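Local coordinates for protein sensor histidine kinase (Clostridium perfringens, PDB 4ONX) that probably senses an extracellular signal through its Cache-type sensor domain and relays it to the kinase part of a two-component system, at residues Lys40-Ser45 with Ile147-Tyr152. Sequence-based numbering, arbitrary orientation.
Sequences KETAFS and IMVGKY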
ATOM      1  N   LYS E  40      29.762   4.579   3.487  1.00 88.16           N
ATOM      2  CA  LYS E  40      30.213   5.358   2.331  1.00 90.90           C
ATOM      3  C   LYS E  40      29.614   4.820   1.031  1.00 93.23           C
ATOM      4  O   LYS E  40      29.071   5.587   0.238  1.00 92.91           O
ATOM      5  CB  LYS E  40      31.760   5.390   2.303  1.00 94.02           C
ATOM      6  CG  LYS E  40      32.514   6.434   1.370  1.00 97.06           C
ATOM      7  CD  LYS E  40      32.921   6.049  -0.069  1.00100.13           C
ATOM      8  CE  LYS E  40      33.802   7.150  -0.686  1.00102.86           C
ATOM      9  NZ  LYS E  40      34.198   6.887  -2.105  1.00108.56           N
ATOM     10  N   GLU E  41      29.664   3.505   0.832  1.00 96.21           N
ATOM     11  CA  GLU E  41      29.136   2.914  -0.412  1.00100.22           C
ATOM     12  C   GLU E  41      27.623   3.169  -0.503  1.00 99.98           C
ATOM     13  O   GLU E  41      27.103   3.590  -1.542  1.00103.45           O
ATOM     14  CB  GLU E  41      29.509   1.422  -0.550  1.00104.64           C
ATOM     15  CG  GLU E  41      28.789   0.484   0.396  1.00108.65           C
ATOM     16  CD  GLU E  41      29.200  -0.972   0.195  1.00113.09           C
ATOM     17  OE1 GLU E  41      29.550  -1.345  -0.949  1.00118.65           O
ATOM     18  OE2 GLU E  41      29.147  -1.754   1.174  1.00114.84           O
ATOM     19  N   THR E  42      26.929   2.983   0.611  1.00 95.07           N
ATOM     20  CA  THR E  42      25.497   3.190   0.639  1.00 94.21           C
ATOM     21  C   THR E  42      25.136   4.613   0.243  1.00 92.59           C
ATOM     22  O   THR E  42      24.253   4.839  -0.589  1.00 95.27           O
ATOM     23  CB  THR E  42      24.941   2.893   2.035  1.00 93.51           C
ATOM     24  OG1 THR E  42      25.205   1.527   2.361  1.00 94.95           O
ATOM     25  CG2 THR E  42      23.445   3.134   2.085  1.00 95.61           C
ATOM     26  N   ALA E  43      25.818   5.572   0.847  1.00 88.30           N
ATOM     27  CA  ALA E  43      25.546   6.975   0.572  1.00 88.26           C
ATOM     28  C   ALA E  43      25.919   7.328  -0.851  1.00 88.88           C
ATOM     29  O   ALA E  43      25.227   8.086  -1.513  1.00 89.47           O
ATOM     30  CB  ALA E  43      26.313   7.857   1.543  1.00 87.51           C
ATOM     31  N   PHE E  44      27.025   6.778  -1.312  1.00 88.97           N
ATOM     32  CA  PHE E  44      27.481   7.070  -2.645  1.00 92.38           C
ATOM     33  C   PHE E  44      26.486   6.546  -3.654  1.00 94.72           C
ATOM     34  O   PHE E  44      26.070   7.255  -4.573  1.00 97.37           O
ATOM     35  CB  PHE E  44      28.863   6.461  -2.878  1.00 93.45           C
ATOM     36  CG  PHE E  44      29.363   6.639  -4.279  1.00 98.04           C
ATOM     37  CD1 PHE E  44      29.851   7.866  -4.698  1.00100.65           C
ATOM     38  CD2 PHE E  44      29.333   5.586  -5.184  1.00101.34           C
ATOM     39  CE1 PHE E  44      30.299   8.041  -5.997  1.00105.81           C
ATOM     40  CE2 PHE E  44      29.780   5.751  -6.482  1.00106.35           C
ATOM     41  CZ  PHE E  44      30.264   6.982  -6.891  1.00108.49           C
ATOM     42  N   SER E  45      26.118   5.289  -3.482  1.00 94.71           N
ATOM     43  CA  SER E  45      25.180   4.661  -4.372  1.00 98.47           C
ATOM     44  C   SER E  45      23.948   5.526  -4.572  1.00 98.29           C
ATOM     45  O   SER E  45      23.549   5.821  -5.698  1.00100.18           O
ATOM     46  CB  SER E  45      24.786   3.305  -3.815  1.00 99.31           C
ATOM     47  OG  SER E  45      23.721   2.773  -4.565  1.00105.73           O
ATOM     48  N   ILE E 147      23.458  13.683   1.434  1.00 97.86           N
ATOM     49  CA  ILE E 147      22.915  12.472   2.006  1.00 91.15           C
ATOM     50  C   ILE E 147      23.755  12.122   3.199  1.00 88.30           C
ATOM     51  O   ILE E 147      24.959  12.154   3.123  1.00 90.72           O
ATOM     52  CB  ILE E 147      22.953  11.312   1.005  1.00 89.81           C
ATOM     53  CG1 ILE E 147      22.206  11.721  -0.257  1.00 92.48           C
ATOM     54  CG2 ILE E 147      22.356  10.057   1.617  1.00 87.83           C
ATOM     55  CD1 ILE E 147      21.977  10.605  -1.235  1.00 96.45           C
HETATM   56  N   MSE E 148      23.111  11.806   4.308  1.00 90.31           N
HETATM   57  CA  MSE E 148      23.826  11.430   5.513  1.00 91.23           C
HETATM   58  C   MSE E 148      23.402  10.030   5.813  1.00 89.37           C
HETATM   59  O   MSE E 148      22.228   9.681   5.663  1.00 92.69           O
HETATM   60  CB  MSE E 148      23.474  12.380   6.649  1.00 97.24           C
HETATM   61  CG  MSE E 148      24.330  12.168   7.882  1.00103.50           C
HETATM   62 SE   MSE E 148      23.565  10.742   8.988  0.96118.22          SE
HETATM   63  CE  MSE E 148      22.191  11.911   9.776  1.00125.67           C
ATOM     64  N   VAL E 149      24.357   9.202   6.204  1.00 85.27           N
ATOM     65  CA  VAL E 149      24.078   7.820   6.544  1.00 85.32           C
ATOM     66  C   VAL E 149      24.828   7.527   7.824  1.00 85.36           C
ATOM     67  O   VAL E 149      26.001   7.857   7.926  1.00 87.51           O
ATOM     68  CB  VAL E 149      24.543   6.861   5.435  1.00 85.64           C
ATOM     69  CG1 VAL E 149      24.333   5.419   5.848  1.00 86.73           C
ATOM     70  CG2 VAL E 149      23.788   7.128   4.150  1.00 87.77           C
ATOM     71  N   GLY E 150      24.173   6.891   8.790  1.00 85.94           N
ATOM     72  CA  GLY E 150      24.835   6.622  10.051  1.00 86.77           C
ATOM     73  C   GLY E 150      24.433   5.372  10.796  1.00 89.35           C
ATOM     74  O   GLY E 150      23.416   4.732  10.498  1.00 86.17           O
ATOM     75  N   LYS E 151      25.258   5.037  11.776  1.00 93.23           N
ATOM     76  CA  LYS E 151      25.032   3.889  12.630  1.00102.08           C
ATOM     77  C   LYS E 151      25.095   4.377  14.057  1.00116.94           C
ATOM     78  O   LYS E 151      25.929   5.215  14.388  1.00120.70           O
ATOM     79  CB  LYS E 151      26.116   2.836  12.423  1.00 98.83           C
ATOM     80  CG  LYS E 151      25.945   1.609  13.303  1.00 99.73           C
ATOM     81  CD  LYS E 151      27.130   0.679  13.166  1.00 95.96           C
ATOM     82  CE  LYS E 151      27.005  -0.537  14.065  1.00 99.46           C
ATOM     83  NZ  LYS E 151      25.888  -1.419  13.639  1.00102.83           N
ATOM     84  N   TYR E 152      24.228   3.839  14.904  1.00110.22           N
ATOM     85  CA  TYR E 152      24.193   4.226  16.298  1.00117.93           C
ATOM     86  C   TYR E 152      24.905   3.208  17.169  1.00116.43           C
ATOM     87  O   TYR E 152      24.843   2.009  16.910  1.00113.24           O
ATOM     88  CB  TYR E 152      22.747   4.405  16.778  1.00131.91           C
ATOM     89  CG  TYR E 152      22.650   4.717  18.262  1.00141.64           C
ATOM     90  CD1 TYR E 152      22.881   6.004  18.741  1.00144.92           C
ATOM     91  CD2 TYR E 152      22.347   3.718  19.187  1.00141.66           C
ATOM     92  CE1 TYR E 152      22.813   6.288  20.099  1.00149.19           C
ATOM     93  CE2 TYR E 152      22.270   3.997  20.546  1.00145.04           C
ATOM     94  CZ  TYR E 152      22.505   5.283  20.999  1.00149.45           C
ATOM     95  OH  TYR E 152      22.434   5.572  22.349  1.00143.32           O
TER
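Ala43 and Val149 meet where helix 33-47 runs along strand 142-153 on one face of the sheet, and this apolar pair is the heart of the contact. The methyl CB of Ala43 comes to 3.7 Å from Val149 CG2, one of the two branches the valine raises from the strand. The torsion about the valine's first bond (chi1 176°) sets CG1 anti to the backbone N and leaves CG2 anti to the carbonyl carbon, beside the N, where it also lies 4.0 Å from Ala43 CA. The other branch reaches Thr42 more loosely, Val149 CG1 lying 4.5 Å from Thr42 CG2. Thr42 thus offers its methyl to the strand, while its OG1 hydrogen-bonds back to the carbonyl of Thr38 one helical turn earlier.

Two residues earlier on the strand, Ile147 points to the same face. Its CG1 branch, beside the backbone N, carries CD1 to within 4.1 Å of Ala43 O, a van der Waals approach to the helix backbone. The small side chain of Ala43 is consistent with the close approach: its CA lies 6.2 Å from Val149 CA. The axes of the two segments come to 8.3 Å and run nearly antiparallel (155°).

Around this buried patch, Leu39 also touches Val149, Ile46 packs on Ile147, and Trp133 of the adjoining strand extends the surface under Ala43. Met148, a selenomethionine, points from the opposite face of strand 142-153 and packs on Phe104 of a third subunit. The helix also faces a second subunit, where Phe44 packs on Phe44 of that neighbouring subunit. An N-terminal helix packed on one face of an antiparallel sheet, with strands ordered 90-95, 81-86, 142-153, 129-139, is consistent with the single Cache sensor domain.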